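Local coordinates for protein DNA polymerase sliding clamp 3 (Sulfolobus tokodaii, PDB 3AIZ) that helps form a ring around DNA that tethers the DNA polymerase catalytic subunit and other proteins to it during replication, serving as a moving platform for DNA processing, at residues Phe11-Arg16 and Met208-Asp213; Phe128-Lys133 and Ile217-Gln222. All blocks are in the same frame, centred on the assembly; numbering follows the deposited sequence.

Interaction 1: Phe11-Arg16 and Met208-Asp213; sequences FSYIFR and MRKPSD. With SO4 (sulfate ion), chain G.
Tyr13 meets the hydrocarbon part of a lysine: Lys210 runs its methylene chain obliquely past the ring, CD lying 3.4 Å from Tyr13 CE1. A bend at chi3 (54°) turns Lys210 CE back beside Tyr13 CE1 and CD1; a further bend at chi4 sets NZ. A long, flexible side chain suits the place, since its carbons can pack on an aromatic group while its ammonium end stays exposed, in a long, weak ion pair with Asp9. Deeper in, Pro211 fits beside the helix, its CG 3.7 Å from Tyr13 CB. Ile14 slides past the same pyrrolidine in the opposite direction, with CG1 3.9 Å from Pro211 CB. The compact proline ring thus gives both helix residues an apolar surface. Met208 starts out pointing away, but a bend at chi2 (-67°) carries its SD back to 4.1 Å from Ile14 CA.

In the PCNA fold, each domain contributes helices to the inner wall of the ring, around the DNA channel. Here helix 8-18 of the N-terminal domain packs against the loop after helix 199-203 of the C-terminal domain. That loop is also held from its own domain, where Arg209 makes salt bridges to Asp141 and Asp144. Ile14 in turn reaches Ile49 and Ile51 of the underlying sheet.

Arg16 lies one turn along the helix, its CD over the rim of one face of Tyr13. Its guanidinium presents its edge to a sulfate, NE bonding O2 at 3.2 Å and NH2 bonding O3 at 2.8 Å. The sulfate probably comes from the crystallisation liquor; its position beside an arginine is consistent with a basic channel surface that could meet DNA phosphates.

Interaction 2: Phe128-Lys133 and Ile217-Gln222; sequences FPFKAK and IAFGSQ
Phe130, Lys131 and Ala132 pair antiparallel with Phe219, Ala218 and Ile217, joining the first strand of the C-terminal domain to strand 214-220 inside a large antiparallel sheet. The two short strand segments run 4.7 Å apart. Ala132 and Ile217 form a hydrogen-bonded pair: Ala132 N gives to Ile217 O at 2.7 Å, and Ile217 N gives to Ala132 O, both nearly straight at 169°. The bond from Phe219 N to Phe130 O is weak, at 3.4 Å. Between these pairs, Lys131 faces Ala218 in a non-hydrogen-bonded pair.

On the face bearing Lys131 and Ala218, the methyl of Ala218 lies against one face of the Phe128 ring, a small group suited to this close approach. The contact is a CH-pi interaction, Ala218 CB lying 4.0 Å from the Phe128 ring centroid. Lys131 adds its CG on the same face, while its charged end leads away from the strand pair. Phe130 and Phe219 project from the other face, side by side and pointing the same way, with planes inclined at 54° and Phe130 CD1 3.5 Å from Phe219 CE1. For Phe219 the ring sits between backbone N and carbonyl carbon (chi1 66°), which brings its end nearer to Phe130. Next to Phe219, Gly220, without a side chain, lets Pro129 come close, its CD lying 3.8 Å from Gly220 CA. The compact pyrrolidine suits the place because it packs against the bare Gly220 backbone.

Strand 223-231 flanks 214-220 and strand 187-190 flanks 130-135. The face carrying Phe130, Ile217 and Phe219 packs on a second sheet, against Ala158, Leu163, Ala193 and Tyr197 of strands 153-159, 162-168 and 193-198.

The centres of the two interactions lie 23 Å apart, and their segments alternate along the chain: 11-16, 128-133, 208-213, then 217-222. Interaction 1 bridges the N- and C-terminal domains on the helical side; interaction 2 lies wholly within the C-terminal domain, at the first strand after the connection from strand 106-111. The loop of 208-213 leads directly into strand 214-220. Strand 223-231 also links them, because it touches Met208 and Pro211 in one and flanks 214-220 in the other. The large sheet runs through both domains; the contact between helix 8-18 and the loop lies near the chain's centre, while interaction 2 lies within the sheet farther out.

Interaction 1: Phe11-Arg16 and Met208-Asp213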
ATOM      1  N   PHE C  11      -1.859  -5.729 -32.780  1.00 41.89           N
ATOM      2  CA  PHE C  11      -2.278  -6.900 -33.541  1.00 39.65           C
ATOM      3  C   PHE C  11      -2.343  -8.158 -32.676  1.00 40.06           C
ATOM      4  O   PHE C  11      -3.234  -8.989 -32.843  1.00 41.57           O
ATOM      5  CB  PHE C  11      -1.331  -7.122 -34.722  1.00 40.27           C
ATOM      6  CG  PHE C  11      -1.713  -8.276 -35.603  1.00 40.11           C
ATOM      7  CD1 PHE C  11      -2.597  -8.101 -36.653  1.00 39.07           C
ATOM      8  CD2 PHE C  11      -1.178  -9.535 -35.387  1.00 39.95           C
ATOM      9  CE1 PHE C  11      -2.946  -9.160 -37.468  1.00 39.08           C
ATOM     10  CE2 PHE C  11      -1.524 -10.598 -36.200  1.00 39.78           C
ATOM     11  CZ  PHE C  11      -2.408 -10.410 -37.241  1.00 38.04           C
ATOM     12  N   SER C  12      -1.401  -8.291 -31.749  1.00 39.68           N
ATOM     13  CA  SER C  12      -1.326  -9.483 -30.912  1.00 39.10           C
ATOM     14  C   SER C  12      -2.514  -9.593 -29.958  1.00 38.94           C
ATOM     15  O   SER C  12      -2.956 -10.695 -29.632  1.00 40.31           O
ATOM     16  CB  SER C  12      -0.016  -9.507 -30.123  1.00 42.34           C
ATOM     17  OG  SER C  12       0.045  -8.436 -29.198  1.00 47.79           O
ATOM     18  N   TYR C  13      -3.028  -8.450 -29.518  1.00 40.70           N
ATOM     19  CA  TYR C  13      -4.127  -8.431 -28.556  1.00 41.47           C
ATOM     20  C   TYR C  13      -5.437  -8.964 -29.134  1.00 38.39           C
ATOM     21  O   TYR C  13      -6.327  -9.379 -28.391  1.00 35.78           O
ATOM     22  CB  TYR C  13      -4.323  -7.028 -27.978  1.00 40.38           C
ATOM     23  CG  TYR C  13      -3.385  -6.713 -26.833  1.00 44.81           C
ATOM     24  CD1 TYR C  13      -2.157  -6.107 -27.061  1.00 44.88           C
ATOM     25  CD2 TYR C  13      -3.726  -7.031 -25.525  1.00 42.70           C
ATOM     26  CE1 TYR C  13      -1.298  -5.822 -26.018  1.00 47.76           C
ATOM     27  CE2 TYR C  13      -2.875  -6.749 -24.476  1.00 42.94           C
ATOM     28  CZ  TYR C  13      -1.662  -6.145 -24.726  1.00 45.82           C
ATOM     29  OH  TYR C  13      -0.810  -5.862 -23.684  1.00 44.59           O
ATOM     30  N   ILE C  14      -5.553  -8.951 -30.459  1.00 34.43           N
ATOM     31  CA  ILE C  14      -6.711  -9.538 -31.122  1.00 36.14           C
ATOM     32  C   ILE C  14      -6.789 -11.025 -30.796  1.00 35.45           C
ATOM     33  O   ILE C  14      -7.871 -11.575 -30.592  1.00 33.13           O
ATOM     34  CB  ILE C  14      -6.636  -9.372 -32.653  1.00 34.51           C
ATOM     35  CG1 ILE C  14      -6.573  -7.892 -33.034  1.00 32.66           C
ATOM     36  CG2 ILE C  14      -7.825 -10.043 -33.321  1.00 28.88           C
ATOM     37  CD1 ILE C  14      -6.480  -7.654 -34.526  1.00 30.82           C
ATOM     38  N   PHE C  15      -5.625 -11.665 -30.741  1.00 37.94           N
ATOM     39  CA  PHE C  15      -5.537 -13.100 -30.507  1.00 34.61           C
ATOM     40  C   PHE C  15      -5.523 -13.428 -29.019  1.00 36.20           C
ATOM     41  O   PHE C  15      -5.905 -14.525 -28.611  1.00 37.81           O
ATOM     42  CB  PHE C  15      -4.302 -13.671 -31.202  1.00 32.43           C
ATOM     43  CG  PHE C  15      -4.309 -13.473 -32.689  1.00 30.46           C
ATOM     44  CD1 PHE C  15      -3.909 -12.269 -33.241  1.00 30.55           C
ATOM     45  CD2 PHE C  15      -4.727 -14.486 -33.534  1.00 30.11           C
ATOM     46  CE1 PHE C  15      -3.924 -12.082 -34.608  1.00 32.68           C
ATOM     47  CE2 PHE C  15      -4.743 -14.304 -34.903  1.00 29.16           C
ATOM     48  CZ  PHE C  15      -4.340 -13.101 -35.441  1.00 30.19           C
ATOM     49  N   ARG C  16      -5.084 -12.472 -28.210  1.00 36.24           N
ATOM     50  CA  ARG C  16      -5.127 -12.630 -26.763  1.00 38.72           C
ATOM     51  C   ARG C  16      -6.571 -12.543 -26.275  1.00 39.89           C
ATOM     52  O   ARG C  16      -6.941 -13.172 -25.284  1.00 42.59           O
ATOM     53  CB  ARG C  16      -4.257 -11.572 -26.084  1.00 41.55           C
ATOM     54  CG  ARG C  16      -2.814 -11.575 -26.565  1.00 44.11           C
ATOM     55  CD  ARG C  16      -1.996 -10.488 -25.898  1.00 45.00           C
ATOM     56  NE  ARG C  16      -1.930 -10.664 -24.451  1.00 51.96           N
ATOM     57  CZ  ARG C  16      -1.214  -9.893 -23.641  1.00 51.45           C
ATOM     58  NH1 ARG C  16      -0.498  -8.892 -24.136  1.00 45.66           N
ATOM     59  NH2 ARG C  16      -1.210 -10.123 -22.335  1.00 51.56           N
ATOM     60  N   MET C 208      -9.495  -5.883 -26.374  1.00 35.17           N
ATOM     61  CA  MET C 208      -9.551  -5.318 -27.718  1.00 33.30           C
ATOM     62  C   MET C 208      -9.226  -3.829 -27.665  1.00 32.93           C
ATOM     63  O   MET C 208      -9.211  -3.146 -28.690  1.00 31.60           O
ATOM     64  CB  MET C 208     -10.933  -5.532 -28.342  1.00 30.20           C
ATOM     65  CG  MET C 208     -11.227  -6.967 -28.753  1.00 32.00           C
ATOM     66  SD  MET C 208     -10.196  -7.540 -30.119  1.00 36.26           S
ATOM     67  CE  MET C 208     -10.516  -6.268 -31.339  1.00 28.03           C
ATOM     68  N   ARG C 209      -8.967  -3.340 -26.456  1.00 34.02           N
ATOM     69  CA  ARG C 209      -8.661  -1.932 -26.219  1.00 35.85           C
ATOM     70  C   ARG C 209      -7.679  -1.348 -27.231  1.00 35.80           C
ATOM     71  O   ARG C 209      -8.019  -0.434 -27.981  1.00 38.31           O
ATOM     72  CB  ARG C 209      -8.107  -1.748 -24.805  1.00 37.93           C
ATOM     73  CG  ARG C 209      -7.563  -0.357 -24.521  1.00 43.17           C
ATOM     74  CD  ARG C 209      -6.901  -0.307 -23.154  1.00 46.25           C
ATOM     75  NE  ARG C 209      -7.754  -0.908 -22.133  1.00 52.23           N
ATOM     76  CZ  ARG C 209      -8.687  -0.246 -21.456  1.00 51.42           C
ATOM     77  NH1 ARG C 209      -9.423  -0.875 -20.547  1.00 45.23           N
ATOM     78  NH2 ARG C 209      -8.883   1.047 -21.688  1.00 46.69           N
ATOM     79  N   LYS C 210      -6.460  -1.877 -27.243  1.00 34.88           N
ATOM     80  CA  LYS C 210      -5.403  -1.351 -28.103  1.00 37.15           C
ATOM     81  C   LYS C 210      -5.730  -1.400 -29.599  1.00 36.46           C
ATOM     82  O   LYS C 210      -5.677  -0.373 -30.277  1.00 36.29           O
ATOM     83  CB  LYS C 210      -4.075  -2.059 -27.821  1.00 42.30           C
ATOM     84  CG  LYS C 210      -3.514  -1.797 -26.433  1.00 44.00           C
ATOM     85  CD  LYS C 210      -2.214  -2.555 -26.213  1.00 49.44           C
ATOM     86  CE  LYS C 210      -1.208  -2.259 -27.314  1.00 52.18           C
ATOM     87  NZ  LYS C 210      -0.898  -0.805 -27.412  1.00 53.91           N
ATOM     88  N   PRO C 211      -6.068  -2.593 -30.120  1.00 35.45           N
ATOM     89  CA  PRO C 211      -6.287  -2.751 -31.563  1.00 33.72           C
ATOM     90  C   PRO C 211      -7.461  -1.930 -32.089  1.00 32.52           C
ATOM     91  O   PRO C 211      -7.382  -1.389 -33.190  1.00 32.17           O
ATOM     92  CB  PRO C 211      -6.602  -4.245 -31.711  1.00 31.38           C
ATOM     93  CG  PRO C 211      -6.092  -4.878 -30.468  1.00 37.06           C
ATOM     94  CD  PRO C 211      -6.265  -3.859 -29.397  1.00 36.24           C
ATOM     95  N   SER C 212      -8.535  -1.843 -31.310  1.00 31.44           N
ATOM     96  CA  SER C 212      -9.771  -1.223 -31.777  1.00 34.81           C
ATOM     97  C   SER C 212      -9.885   0.246 -31.377  1.00 33.30           C
ATOM     98  O   SER C 212      -9.699   0.599 -30.213  1.00 34.37           O
ATOM     99  CB  SER C 212     -10.983  -2.007 -31.262  1.00 34.17           C
ATOM    100  OG  SER C 212     -12.191  -1.509 -31.810  1.00 30.46           O
ATOM    101  N   ASP C 213     -10.195   1.095 -32.352  1.00 32.39           N
ATOM    102  CA  ASP C 213     -10.390   2.519 -32.098  1.00 34.94           C
ATOM    103  C   ASP C 213     -11.782   2.795 -31.530  1.00 37.79           C
ATOM    104  O   ASP C 213     -11.917   3.335 -30.432  1.00 38.01           O
ATOM    105  CB  ASP C 213     -10.152   3.337 -33.373  1.00 39.02           C
ATOM    106  CG  ASP C 213     -10.779   2.699 -34.609  1.00 49.05           C
ATOM    107  OD1 ASP C 213     -12.008   2.834 -34.805  1.00 37.88           O
ATOM    108  OD2 ASP C 213     -10.033   2.066 -35.390  1.00 49.11           O
TER
HETATM  109  S   SO4 G 247      -3.485 -12.596 -21.116  1.00 81.70           S
HETATM  110  O1  SO4 G 247      -4.909 -12.924 -21.106  1.00 71.76           O
HETATM  111  O2  SO4 G 247      -2.920 -12.922 -22.425  1.00 61.35           O
HETATM  112  O3  SO4 G 247      -3.313 -11.170 -20.849  1.00 65.12           O
HETATM  113  O4  SO4 G 247      -2.801 -13.369 -20.083  1.00 75.58           O

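Interaction 2: Phe128-Lys133 and Ile217-Gln222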
ATOM      1  N   PHE C 128     -31.324  -5.288 -35.390  1.00 40.80           N
ATOM      2  CA  PHE C 128     -31.098  -4.723 -34.064  1.00 36.23           C
ATOM      3  C   PHE C 128     -31.924  -3.462 -33.838  1.00 34.10           C
ATOM      4  O   PHE C 128     -31.785  -2.483 -34.569  1.00 39.16           O
ATOM      5  CB  PHE C 128     -29.613  -4.418 -33.856  1.00 34.70           C
ATOM      6  CG  PHE C 128     -28.729  -5.626 -33.940  1.00 31.93           C
ATOM      7  CD1 PHE C 128     -28.042  -5.920 -35.104  1.00 33.77           C
ATOM      8  CD2 PHE C 128     -28.586  -6.472 -32.853  1.00 32.50           C
ATOM      9  CE1 PHE C 128     -27.230  -7.033 -35.183  1.00 34.64           C
ATOM     10  CE2 PHE C 128     -27.775  -7.586 -32.926  1.00 30.19           C
ATOM     11  CZ  PHE C 128     -27.097  -7.868 -34.091  1.00 29.88           C
ATOM     12  N   PRO C 129     -32.786  -3.484 -32.810  1.00 33.17           N
ATOM     13  CA  PRO C 129     -33.644  -2.349 -32.454  1.00 31.24           C
ATOM     14  C   PRO C 129     -32.822  -1.127 -32.069  1.00 35.49           C
ATOM     15  O   PRO C 129     -33.208  -0.001 -32.383  1.00 37.91           O
ATOM     16  CB  PRO C 129     -34.407  -2.859 -31.226  1.00 31.98           C
ATOM     17  CG  PRO C 129     -34.320  -4.342 -31.298  1.00 38.80           C
ATOM     18  CD  PRO C 129     -32.989  -4.634 -31.915  1.00 36.73           C
ATOM     19  N   PHE C 130     -31.701  -1.354 -31.390  1.00 33.44           N
ATOM     20  CA  PHE C 130     -30.858  -0.267 -30.908  1.00 33.80           C
ATOM     21  C   PHE C 130     -29.402  -0.466 -31.319  1.00 34.44           C
ATOM     22  O   PHE C 130     -28.928  -1.596 -31.434  1.00 35.11           O
ATOM     23  CB  PHE C 130     -30.969  -0.147 -29.386  1.00 32.07           C
ATOM     24  CG  PHE C 130     -30.020   0.847 -28.785  1.00 32.38           C
ATOM     25  CD1 PHE C 130     -28.808   0.435 -28.255  1.00 33.83           C
ATOM     26  CD2 PHE C 130     -30.338   2.194 -28.753  1.00 32.96           C
ATOM     27  CE1 PHE C 130     -27.933   1.347 -27.702  1.00 32.82           C
ATOM     28  CE2 PHE C 130     -29.466   3.112 -28.201  1.00 33.41           C
ATOM     29  CZ  PHE C 130     -28.262   2.688 -27.675  1.00 37.81           C
ATOM     30  N   LYS C 131     -28.696   0.638 -31.537  1.00 32.62           N
ATOM     31  CA  LYS C 131     -27.298   0.578 -31.947  1.00 35.92           C
ATOM     32  C   LYS C 131     -26.544   1.829 -31.507  1.00 34.99           C
ATOM     33  O   LYS C 131     -26.959   2.951 -31.798  1.00 33.89           O
ATOM     34  CB  LYS C 131     -27.199   0.397 -33.463  1.00 37.17           C
ATOM     35  CG  LYS C 131     -25.801   0.089 -33.971  1.00 40.30           C
ATOM     36  CD  LYS C 131     -25.822  -0.195 -35.465  1.00 49.58           C
ATOM     37  CE  LYS C 131     -26.816  -1.301 -35.797  1.00 52.58           C
ATOM     38  NZ  LYS C 131     -26.830  -1.632 -37.249  1.00 58.23           N
ATOM     39  N   ALA C 132     -25.434   1.632 -30.804  1.00 35.38           N
ATOM     40  CA  ALA C 132     -24.649   2.745 -30.285  1.00 36.96           C
ATOM     41  C   ALA C 132     -23.170   2.598 -30.616  1.00 36.70           C
ATOM     42  O   ALA C 132     -22.645   1.488 -30.687  1.00 36.21           O
ATOM     43  CB  ALA C 132     -24.843   2.875 -28.782  1.00 32.21           C
ATOM     44  N   LYS C 133     -22.505   3.730 -30.815  1.00 37.06           N
ATOM     45  CA  LYS C 133     -21.077   3.746 -31.098  1.00 35.64           C
ATOM     46  C   LYS C 133     -20.350   4.436 -29.951  1.00 39.22           C
ATOM     47  O   LYS C 133     -20.881   5.362 -29.339  1.00 38.86           O
ATOM     48  CB  LYS C 133     -20.811   4.473 -32.416  1.00 38.26           C
ATOM     49  CG  LYS C 133     -19.388   4.357 -32.934  1.00 40.38           C
ATOM     50  CD  LYS C 133     -19.253   5.040 -34.286  1.00 44.36           C
ATOM     51  CE  LYS C 133     -17.846   4.914 -34.842  1.00 47.76           C
ATOM     52  NZ  LYS C 133     -17.723   5.567 -36.175  1.00 53.00           N
ATOM     53  N   ILE C 217     -22.020  -1.067 -30.482  1.00 34.93           N
ATOM     54  CA  ILE C 217     -22.824  -1.917 -29.614  1.00 32.58           C
ATOM     55  C   ILE C 217     -24.254  -2.004 -30.132  1.00 32.78           C
ATOM     56  O   ILE C 217     -24.930  -0.987 -30.275  1.00 35.83           O
ATOM     57  CB  ILE C 217     -22.860  -1.361 -28.181  1.00 32.04           C
ATOM     58  CG1 ILE C 217     -21.453  -0.956 -27.732  1.00 35.24           C
ATOM     59  CG2 ILE C 217     -23.471  -2.377 -27.228  1.00 31.44           C
ATOM     60  CD1 ILE C 217     -21.425  -0.175 -26.436  1.00 30.35           C
ATOM     61  N   ALA C 218     -24.712  -3.220 -30.412  1.00 31.20           N
ATOM     62  CA  ALA C 218     -26.066  -3.432 -30.915  1.00 30.19           C
ATOM     63  C   ALA C 218     -26.714  -4.621 -30.216  1.00 30.65           C
ATOM     64  O   ALA C 218     -26.065  -5.637 -29.974  1.00 32.86           O
ATOM     65  CB  ALA C 218     -26.048  -3.642 -32.420  1.00 28.57           C
ATOM     66  N   PHE C 219     -27.995  -4.493 -29.890  1.00 30.78           N
ATOM     67  CA  PHE C 219     -28.693  -5.549 -29.168  1.00 32.29           C
ATOM     68  C   PHE C 219     -30.201  -5.347 -29.189  1.00 33.95           C
ATOM     69  O   PHE C 219     -30.700  -4.347 -29.701  1.00 34.97           O
ATOM     70  CB  PHE C 219     -28.207  -5.611 -27.719  1.00 33.77           C
ATOM     71  CG  PHE C 219     -28.557  -4.394 -26.912  1.00 33.66           C
ATOM     72  CD1 PHE C 219     -27.681  -3.323 -26.833  1.00 30.50           C
ATOM     73  CD2 PHE C 219     -29.764  -4.320 -26.234  1.00 33.54           C
ATOM     74  CE1 PHE C 219     -28.000  -2.202 -26.094  1.00 29.88           C
ATOM     75  CE2 PHE C 219     -30.090  -3.199 -25.493  1.00 34.77           C
ATOM     76  CZ  PHE C 219     -29.207  -2.139 -25.422  1.00 35.28           C
ATOM     77  N   GLY C 220     -30.916  -6.309 -28.616  1.00 34.81           N
ATOM     78  CA  GLY C 220     -32.362  -6.255 -28.538  1.00 34.76           C
ATOM     79  C   GLY C 220     -32.893  -7.444 -27.765  1.00 38.35           C
ATOM     80  O   GLY C 220     -32.158  -8.397 -27.502  1.00 37.59           O
ATOM     81  N   SER C 221     -34.167  -7.392 -27.399  1.00 41.69           N
ATOM     82  CA  SER C 221     -34.783  -8.476 -26.642  1.00 41.13           C
ATOM     83  C   SER C 221     -34.706  -9.801 -27.394  1.00 42.16           C
ATOM     84  O   SER C 221     -35.054  -9.879 -28.573  1.00 41.94           O
ATOM     85  CB  SER C 221     -36.241  -8.143 -26.318  1.00 44.36           C
ATOM     86  OG  SER C 221     -36.871  -9.223 -25.648  1.00 49.49           O
ATOM     87  N   GLN C 222     -34.235 -10.834 -26.704  1.00 42.24           N
ATOM     88  CA  GLN C 222     -34.209 -12.191 -27.247  1.00 46.44           C
ATOM     89  C   GLN C 222     -33.296 -12.367 -28.460  1.00 44.01           C
ATOM     90  O   GLN C 222     -33.318 -13.414 -29.107  1.00 44.22           O
ATOM     91  CB  GLN C 222     -35.626 -12.661 -27.586  1.00 49.62           C
ATOM     92  CG  GLN C 222     -36.518 -12.863 -26.374  1.00 52.50           C
ATOM     93  CD  GLN C 222     -37.939 -13.220 -26.754  1.00 64.69           C
ATOM     94  OE1 GLN C 222     -38.395 -12.909 -27.855  1.00 64.83           O
ATOM     95  NE2 GLN C 222     -38.650 -13.873 -25.841  1.00 71.23           N
TER